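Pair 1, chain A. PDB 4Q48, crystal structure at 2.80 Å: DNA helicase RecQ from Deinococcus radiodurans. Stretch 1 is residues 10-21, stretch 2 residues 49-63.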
# COMPACT_ATOMS: atom_id res chain seq x y z
N ASP A 10 17.32 -24.08 -11.44
CA ASP A 10 16.25 -25.06 -11.63
C ASP A 10 15.91 -26.00 -10.47
O ASP A 10 14.91 -26.72 -10.54
CB ASP A 10 16.56 -25.90 -12.87
CG ASP A 10 16.88 -25.05 -14.10
OD1 ASP A 10 16.12 -24.10 -14.39
OD2 ASP A 10 17.88 -25.37 -14.79
N ARG A 11 16.73 -26.03 -9.42
CA ARG A 11 16.32 -26.80 -8.26
C ARG A 11 15.14 -26.11 -7.58
O ARG A 11 14.34 -26.76 -6.89
CB ARG A 11 17.49 -26.95 -7.30
CG ARG A 11 17.18 -27.67 -5.99
CD ARG A 11 18.48 -27.90 -5.27
NE ARG A 11 19.43 -26.85 -5.65
CZ ARG A 11 20.31 -26.29 -4.83
NH1 ARG A 11 20.37 -26.67 -3.55
NH2 ARG A 11 21.13 -25.35 -5.29
N ALA A 12 15.04 -24.80 -7.79
CA ALA A 12 13.93 -24.03 -7.26
C ALA A 12 12.62 -24.53 -7.85
O ALA A 12 11.66 -24.79 -7.13
CB ALA A 12 14.12 -22.54 -7.55
N LEU A 13 12.61 -24.69 -9.17
CA LEU A 13 11.46 -25.23 -9.88
C LEU A 13 11.05 -26.62 -9.44
O LEU A 13 9.86 -26.92 -9.38
CB LEU A 13 11.73 -25.24 -11.39
CG LEU A 13 11.76 -23.84 -12.01
CD1 LEU A 13 12.27 -23.88 -13.46
CD2 LEU A 13 10.39 -23.15 -11.92
N HIS A 14 12.01 -27.49 -9.15
CA HIS A 14 11.64 -28.81 -8.64
C HIS A 14 10.86 -28.71 -7.33
O HIS A 14 9.90 -29.43 -7.10
CB HIS A 14 12.87 -29.70 -8.47
CG HIS A 14 12.57 -31.03 -7.85
ND1 HIS A 14 12.46 -31.20 -6.48
CD2 HIS A 14 12.39 -32.25 -8.40
CE1 HIS A 14 12.21 -32.47 -6.22
NE2 HIS A 14 12.17 -33.13 -7.37
N LEU A 15 11.30 -27.80 -6.45
CA LEU A 15 10.64 -27.63 -5.17
C LEU A 15 9.34 -26.85 -5.35
O LEU A 15 8.35 -27.12 -4.67
CB LEU A 15 11.55 -26.91 -4.16
CG LEU A 15 12.62 -27.78 -3.48
CD1 LEU A 15 13.59 -26.91 -2.70
CD2 LEU A 15 12.01 -28.81 -2.56
N LEU A 16 9.35 -25.91 -6.29
CA LEU A 16 8.19 -25.09 -6.59
C LEU A 16 6.95 -25.96 -6.79
O LEU A 16 5.92 -25.72 -6.15
CB LEU A 16 8.44 -24.23 -7.83
CG LEU A 16 7.37 -23.18 -8.16
CD1 LEU A 16 7.21 -22.24 -6.99
CD2 LEU A 16 7.76 -22.39 -9.41
N GLN A 17 7.02 -26.97 -7.64
CA GLN A 17 5.81 -27.73 -7.88
C GLN A 17 5.75 -29.08 -7.12
O GLN A 17 4.68 -29.67 -7.01
CB GLN A 17 5.56 -27.95 -9.37
CG GLN A 17 4.07 -28.23 -9.61
CD GLN A 17 3.59 -28.00 -11.02
OE1 GLN A 17 4.38 -27.93 -11.96
NE2 GLN A 17 2.28 -27.86 -11.18
N THR A 18 6.86 -29.54 -6.55
CA THR A 18 6.75 -30.70 -5.66
C THR A 18 6.16 -30.29 -4.31
O THR A 18 5.87 -31.14 -3.46
CB THR A 18 8.13 -31.41 -5.43
OG1 THR A 18 7.91 -32.71 -4.88
CG2 THR A 18 8.99 -30.63 -4.45
N ILE A 19 5.99 -28.98 -4.10
CA ILE A 19 5.46 -28.47 -2.84
C ILE A 19 4.28 -27.52 -3.02
O ILE A 19 3.23 -27.73 -2.41
CB ILE A 19 6.58 -27.77 -2.02
CG1 ILE A 19 7.59 -28.82 -1.55
CG2 ILE A 19 6.01 -27.06 -0.81
CD1 ILE A 19 8.86 -28.25 -1.02
N TRP A 20 4.42 -26.50 -3.86
CA TRP A 20 3.38 -25.47 -3.99
C TRP A 20 2.30 -25.87 -5.01
O TRP A 20 1.11 -25.61 -4.81
CB TRP A 20 4.00 -24.14 -4.42
CG TRP A 20 4.29 -23.17 -3.31
CD1 TRP A 20 3.52 -22.13 -2.89
CD2 TRP A 20 5.46 -23.16 -2.49
NE1 TRP A 20 4.14 -21.46 -1.86
CE2 TRP A 20 5.33 -22.08 -1.59
CE3 TRP A 20 6.60 -23.97 -2.42
CZ2 TRP A 20 6.30 -21.78 -0.64
CZ3 TRP A 20 7.57 -23.67 -1.48
CH2 TRP A 20 7.41 -22.59 -0.60
N GLY A 21 2.74 -26.52 -6.08
CA GLY A 21 1.89 -26.91 -7.19
C GLY A 21 1.75 -25.90 -8.33
O GLY A 21 0.83 -26.01 -9.13
N GLY A 49 -0.58 -12.67 -0.23
CA GLY A 49 -0.85 -13.96 -0.85
C GLY A 49 0.31 -14.93 -0.67
O GLY A 49 1.45 -14.52 -0.44
N GLY A 50 0.02 -16.22 -0.79
CA GLY A 50 1.03 -17.25 -0.61
C GLY A 50 2.12 -17.21 -1.67
O GLY A 50 3.04 -18.04 -1.65
N GLY A 51 1.99 -16.27 -2.61
CA GLY A 51 3.00 -16.02 -3.62
C GLY A 51 4.06 -15.13 -2.98
O GLY A 51 5.26 -15.35 -3.17
N LYS A 52 3.62 -14.16 -2.18
CA LYS A 52 4.55 -13.34 -1.41
C LYS A 52 5.31 -14.14 -0.35
O LYS A 52 6.42 -13.77 0.02
CB LYS A 52 3.82 -12.19 -0.73
CG LYS A 52 4.73 -11.00 -0.45
CD LYS A 52 4.01 -9.90 0.29
CE LYS A 52 3.74 -10.31 1.72
NZ LYS A 52 3.61 -9.13 2.60
N SER A 53 4.70 -15.18 0.20
CA SER A 53 5.38 -15.99 1.21
C SER A 53 6.45 -16.85 0.54
O SER A 53 7.48 -17.13 1.12
CB SER A 53 4.39 -16.85 1.97
OG SER A 53 3.51 -16.02 2.69
N LEU A 54 6.16 -17.27 -0.69
CA LEU A 54 7.05 -18.07 -1.53
C LEU A 54 8.46 -17.48 -1.61
O LEU A 54 9.45 -18.19 -1.77
CB LEU A 54 6.46 -18.14 -2.93
CG LEU A 54 7.11 -18.92 -4.06
CD1 LEU A 54 7.03 -20.40 -3.79
CD2 LEU A 54 6.41 -18.58 -5.35
N CYS A 55 8.52 -16.16 -1.51
CA CYS A 55 9.73 -15.40 -1.73
C CYS A 55 10.76 -15.55 -0.62
O CYS A 55 11.93 -15.17 -0.80
CB CYS A 55 9.36 -13.94 -1.94
SG CYS A 55 8.45 -13.69 -3.50
N TYR A 56 10.35 -16.04 0.54
CA TYR A 56 11.33 -16.38 1.55
C TYR A 56 11.27 -17.86 1.90
O TYR A 56 12.29 -18.45 2.25
CB TYR A 56 11.17 -15.53 2.80
CG TYR A 56 9.85 -15.63 3.51
CD1 TYR A 56 9.54 -16.71 4.32
CD2 TYR A 56 8.92 -14.60 3.40
CE1 TYR A 56 8.31 -16.78 4.97
CE2 TYR A 56 7.70 -14.66 4.06
CZ TYR A 56 7.39 -15.75 4.84
OH TYR A 56 6.17 -15.79 5.49
N GLN A 57 10.10 -18.46 1.80
CA GLN A 57 9.92 -19.87 2.13
C GLN A 57 10.72 -20.76 1.19
O GLN A 57 11.37 -21.71 1.61
CB GLN A 57 8.45 -20.24 2.05
CG GLN A 57 7.62 -19.68 3.18
CD GLN A 57 6.14 -19.89 2.95
OE1 GLN A 57 5.68 -20.00 1.82
NE2 GLN A 57 5.40 -19.98 4.03
N LEU A 58 10.68 -20.44 -0.09
CA LEU A 58 11.38 -21.23 -1.09
C LEU A 58 12.90 -21.03 -0.96
O LEU A 58 13.64 -22.01 -0.91
CB LEU A 58 10.86 -20.87 -2.50
CG LEU A 58 11.35 -21.66 -3.71
CD1 LEU A 58 11.48 -23.12 -3.38
CD2 LEU A 58 10.36 -21.47 -4.84
N PRO A 59 13.37 -19.77 -0.90
CA PRO A 59 14.79 -19.62 -0.60
C PRO A 59 15.21 -20.32 0.70
O PRO A 59 16.31 -20.87 0.75
CB PRO A 59 14.97 -18.10 -0.48
CG PRO A 59 13.88 -17.54 -1.33
CD PRO A 59 12.73 -18.46 -1.15
N SER A 60 14.38 -20.30 1.74
CA SER A 60 14.73 -21.02 2.97
C SER A 60 14.92 -22.52 2.70
O SER A 60 15.76 -23.18 3.32
CB SER A 60 13.70 -20.77 4.07
OG SER A 60 13.60 -19.38 4.40
N LEU A 61 14.17 -23.06 1.75
CA LEU A 61 14.35 -24.47 1.40
C LEU A 61 15.59 -24.68 0.54
O LEU A 61 16.21 -25.76 0.55
CB LEU A 61 13.13 -25.02 0.67
CG LEU A 61 11.85 -25.11 1.51
CD1 LEU A 61 10.77 -25.83 0.71
CD2 LEU A 61 12.09 -25.77 2.87
N LEU A 62 15.96 -23.67 -0.23
CA LEU A 62 17.08 -23.81 -1.14
C LEU A 62 18.43 -23.68 -0.43
O LEU A 62 19.38 -24.38 -0.78
CB LEU A 62 16.96 -22.81 -2.29
CG LEU A 62 15.82 -23.26 -3.21
CD1 LEU A 62 15.31 -22.13 -4.10
CD2 LEU A 62 16.28 -24.44 -4.05
N ARG A 63 18.54 -22.76 0.52
CA ARG A 63 19.78 -22.58 1.25
C ARG A 63 19.86 -23.46 2.51
O ARG A 63 18.84 -23.71 3.17
CB ARG A 63 19.96 -21.11 1.59
CG ARG A 63 19.75 -20.25 0.35
CD ARG A 63 20.15 -18.81 0.51
NE ARG A 63 21.57 -18.68 0.77
CZ ARG A 63 22.06 -18.12 1.86
NH1 ARG A 63 21.23 -17.64 2.76
NH2 ARG A 63 23.37 -18.04 2.04

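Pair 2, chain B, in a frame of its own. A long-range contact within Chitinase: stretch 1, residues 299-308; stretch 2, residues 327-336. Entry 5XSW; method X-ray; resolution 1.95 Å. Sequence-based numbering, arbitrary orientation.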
# COMPACT_ATOMS: atom_id res chain seq x y z
N SER B 299 -7.37 -5.74 7.50
CA SER B 299 -7.21 -4.32 7.20
C SER B 299 -7.80 -3.42 8.29
O SER B 299 -7.22 -2.39 8.67
CB SER B 299 -7.90 -4.00 5.85
OG SER B 299 -7.54 -2.68 5.43
N LEU B 300 -8.99 -3.77 8.75
CA LEU B 300 -9.65 -3.07 9.85
C LEU B 300 -8.85 -3.21 11.14
O LEU B 300 -8.67 -2.26 11.89
CB LEU B 300 -11.06 -3.60 10.03
CG LEU B 300 -12.00 -3.28 8.88
CD1 LEU B 300 -13.16 -4.25 8.83
CD2 LEU B 300 -12.49 -1.85 8.99
N THR B 301 -8.34 -4.41 11.36
CA THR B 301 -7.55 -4.71 12.54
C THR B 301 -6.31 -3.83 12.55
O THR B 301 -5.92 -3.33 13.58
CB THR B 301 -7.15 -6.19 12.57
OG1 THR B 301 -8.32 -6.98 12.79
CG2 THR B 301 -6.14 -6.45 13.66
N MET B 302 -5.74 -3.62 11.37
CA MET B 302 -4.54 -2.81 11.25
C MET B 302 -4.81 -1.40 11.75
O MET B 302 -3.98 -0.83 12.42
CB MET B 302 -4.08 -2.77 9.80
CG MET B 302 -2.94 -1.80 9.53
SD MET B 302 -3.49 -0.11 9.21
CE MET B 302 -4.05 -0.25 7.52
N GLU B 303 -5.96 -0.84 11.42
CA GLU B 303 -6.26 0.51 11.87
C GLU B 303 -6.30 0.56 13.39
O GLU B 303 -5.70 1.44 14.00
CB GLU B 303 -7.62 0.96 11.34
CG GLU B 303 -7.79 0.92 9.84
CD GLU B 303 -9.21 1.22 9.43
OE1 GLU B 303 -9.83 2.08 10.07
OE2 GLU B 303 -9.72 0.60 8.49
N ARG B 304 -6.97 -0.41 14.00
CA ARG B 304 -7.12 -0.46 15.44
C ARG B 304 -5.78 -0.65 16.12
O ARG B 304 -5.49 0.03 17.09
CB ARG B 304 -8.08 -1.58 15.83
CG ARG B 304 -8.52 -1.56 17.28
CD ARG B 304 -9.83 -2.30 17.45
NE ARG B 304 -10.27 -2.42 18.83
CZ ARG B 304 -9.96 -3.43 19.63
NH1 ARG B 304 -9.19 -4.42 19.21
NH2 ARG B 304 -10.42 -3.46 20.87
N GLU B 305 -4.98 -1.55 15.59
CA GLU B 305 -3.63 -1.80 16.09
C GLU B 305 -2.75 -0.57 15.97
O GLU B 305 -1.92 -0.29 16.87
CB GLU B 305 -2.94 -2.99 15.37
CG GLU B 305 -3.56 -4.43 15.69
CD GLU B 305 -2.93 -5.13 16.92
OE1 GLU B 305 -2.01 -4.54 17.53
OE2 GLU B 305 -3.30 -6.32 17.23
N LEU B 306 -2.90 0.17 14.88
CA LEU B 306 -2.07 1.37 14.68
C LEU B 306 -2.45 2.45 15.75
O LEU B 306 -1.57 3.13 16.31
CB LEU B 306 -2.29 1.97 13.27
CG LEU B 306 -1.57 3.27 12.98
CD1 LEU B 306 -0.06 3.10 12.98
CD2 LEU B 306 -2.06 3.76 11.58
N LEU B 307 -3.74 2.64 15.95
CA LEU B 307 -4.21 3.61 16.94
C LEU B 307 -3.63 3.23 18.32
O LEU B 307 -3.04 4.05 19.02
CB LEU B 307 -5.72 3.66 16.96
CG LEU B 307 -6.29 4.48 15.76
CD1 LEU B 307 -7.76 4.28 15.52
CD2 LEU B 307 -5.98 6.01 15.84
N TYR B 308 -3.83 1.98 18.70
CA TYR B 308 -3.30 1.51 19.99
C TYR B 308 -1.82 1.70 20.10
O TYR B 308 -1.33 2.08 21.18
CB TYR B 308 -3.62 0.03 20.20
CG TYR B 308 -4.94 -0.27 20.93
CD1 TYR B 308 -5.02 -0.21 22.34
CD2 TYR B 308 -6.05 -0.71 20.23
CE1 TYR B 308 -6.20 -0.54 23.02
CE2 TYR B 308 -7.25 -1.09 20.89
CZ TYR B 308 -7.29 -0.99 22.33
OH TYR B 308 -8.44 -1.34 23.00
N ALA B 327 -18.68 5.36 18.82
CA ALA B 327 -17.50 6.15 18.47
C ALA B 327 -16.36 5.30 17.84
O ALA B 327 -15.85 5.68 16.81
CB ALA B 327 -16.96 6.89 19.68
N GLU B 328 -15.94 4.20 18.47
CA GLU B 328 -14.86 3.41 17.96
C GLU B 328 -15.16 2.91 16.51
O GLU B 328 -14.32 2.99 15.58
CB GLU B 328 -14.57 2.21 18.87
CG GLU B 328 -13.48 1.30 18.26
CD GLU B 328 -13.08 0.13 19.15
OE1 GLU B 328 -14.00 -0.49 19.76
OE2 GLU B 328 -11.89 -0.20 19.19
N THR B 329 -16.36 2.39 16.36
CA THR B 329 -16.81 1.83 15.06
C THR B 329 -16.83 2.94 13.99
O THR B 329 -16.46 2.71 12.84
CB THR B 329 -18.21 1.15 15.19
OG1 THR B 329 -18.07 0.03 16.11
CG2 THR B 329 -18.67 0.61 13.82
N GLU B 330 -17.29 4.13 14.35
CA GLU B 330 -17.26 5.24 13.42
C GLU B 330 -15.82 5.61 12.96
O GLU B 330 -15.59 5.84 11.76
CB GLU B 330 -17.90 6.51 14.08
CG GLU B 330 -19.42 6.32 14.25
CD GLU B 330 -19.99 7.35 15.22
OE1 GLU B 330 -19.54 8.50 15.16
OE2 GLU B 330 -20.86 7.01 16.01
N ILE B 331 -14.89 5.67 13.90
CA ILE B 331 -13.48 6.00 13.63
C ILE B 331 -12.87 4.93 12.72
O ILE B 331 -12.23 5.22 11.69
CB ILE B 331 -12.68 6.08 14.91
CG1 ILE B 331 -13.14 7.31 15.72
CG2 ILE B 331 -11.17 6.19 14.62
CD1 ILE B 331 -12.55 7.39 17.12
N ILE B 332 -13.08 3.68 13.09
CA ILE B 332 -12.52 2.59 12.31
C ILE B 332 -13.15 2.55 10.88
O ILE B 332 -12.42 2.37 9.91
CB ILE B 332 -12.72 1.21 13.01
CG1 ILE B 332 -11.90 1.07 14.30
CG2 ILE B 332 -12.34 0.02 12.08
CD1 ILE B 332 -10.41 1.43 14.18
N ASP B 333 -14.47 2.69 10.76
CA ASP B 333 -15.08 2.72 9.43
C ASP B 333 -14.61 3.95 8.62
O ASP B 333 -14.36 3.87 7.43
CB ASP B 333 -16.59 2.78 9.51
CG ASP B 333 -17.21 2.70 8.16
OD1 ASP B 333 -17.13 1.61 7.57
OD2 ASP B 333 -17.70 3.72 7.60
N PHE B 334 -14.54 5.11 9.26
CA PHE B 334 -14.02 6.29 8.54
C PHE B 334 -12.60 6.05 7.99
O PHE B 334 -12.30 6.39 6.85
CB PHE B 334 -14.07 7.53 9.48
CG PHE B 334 -13.50 8.79 8.86
CD1 PHE B 334 -14.21 9.48 7.87
CD2 PHE B 334 -12.27 9.23 9.24
CE1 PHE B 334 -13.68 10.65 7.30
CE2 PHE B 334 -11.73 10.41 8.73
CZ PHE B 334 -12.43 11.12 7.74
N GLY B 335 -11.73 5.47 8.80
CA GLY B 335 -10.35 5.17 8.46
C GLY B 335 -10.30 4.14 7.31
O GLY B 335 -9.35 4.08 6.51
N TYR B 336 -11.30 3.28 7.27
CA TYR B 336 -11.33 2.23 6.21
C TYR B 336 -11.59 2.89 4.89
O TYR B 336 -10.92 2.58 3.88
CB TYR B 336 -12.42 1.21 6.47
CG TYR B 336 -12.40 0.08 5.42
CD1 TYR B 336 -11.59 -1.03 5.60
CD2 TYR B 336 -13.21 0.15 4.30
CE1 TYR B 336 -11.58 -2.09 4.67
CE2 TYR B 336 -13.22 -0.88 3.35
CZ TYR B 336 -12.39 -1.98 3.54
OH TYR B 336 -12.40 -2.99 2.61

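The sharpest difference lies where Leu A15 of pair 1 superposes on Glu B303 of pair 2, and Leu A61 on Gly B335: the same crossing is packed with leucine against leucine in one case and with the acid group of a glutamate beside a glycine in the other. In pair 1, Leu A15 CD1 lies 3.9 Å from Leu A61 CB and 3.9 Å from Leu A62 CD2. In pair 2, Glu B303 OE1 comes 2.6 Å from the backbone Ile B332 O, and Glu B303 OE2 lies 3.4 Å from Tyr B336 CB. Glycine leaves the acid its space: an ideal CB on Gly B335 would fall 2.6 Å from Glu B303 OE1, a clash.

The shared frame is two helices crossing at 117° in pair 1 and 116° in pair 2, with axes approaching to 10.3 and 9.6 Å; 14 central residues superpose with an RMSD of 0.6 Å. Ala A12 matches Leu B300, and Leu A62 matches Tyr B336. The small Ala A12 meets a leucine, with CB 3.7 Å from Leu A62 CD1, whereas the longer Leu B300 reaches the tyrosine ring, its CD2 3.6 Å from Tyr B336 CD1.

The closest side-chain match is the knob formed by Leu A58 and Ile B332, whose side-chain centres fall 0.6 Å apart. Leu A58 sits among Ala A12, Leu A15, Leu A16 and Trp A20; Ile B332 sits among Leu B300, Glu B303, Arg B304 and Leu B307. Three walls of each hole match in position, though where pair 1 has Leu A15 and Leu A16, pair 2 has Glu B303 and Arg B304.

Leu A16 and Leu A54 match Arg B304 and Glu B328. The leucines touch through their methyls, Leu A16 CD1 to Leu A54 CD1 at 3.7 Å; the charged pair forms a salt bridge, Arg B304 NE donating to Glu B328 OE2 at 2.8 Å. It is the single assigned hydrogen bond across pair 2, and pair 1 has none.

Ile A19 and Leu B307 match as well, but find different partners: Ile A19 CD1 packs 3.5 Å from Leu A61 CD1, Leu B307 CD1 4.0 Å from Ile B331 CG2. Trp A20, in a wider pi-type turn, has no superposed counterpart. Its six-membered ring takes Leu A54 CD1 over one face, 3.4 Å from the ring centroid, in a CH-pi contact, while Gln A57 OE1 lies at the ring edge, 3.1 Å from Trp A20 CZ2.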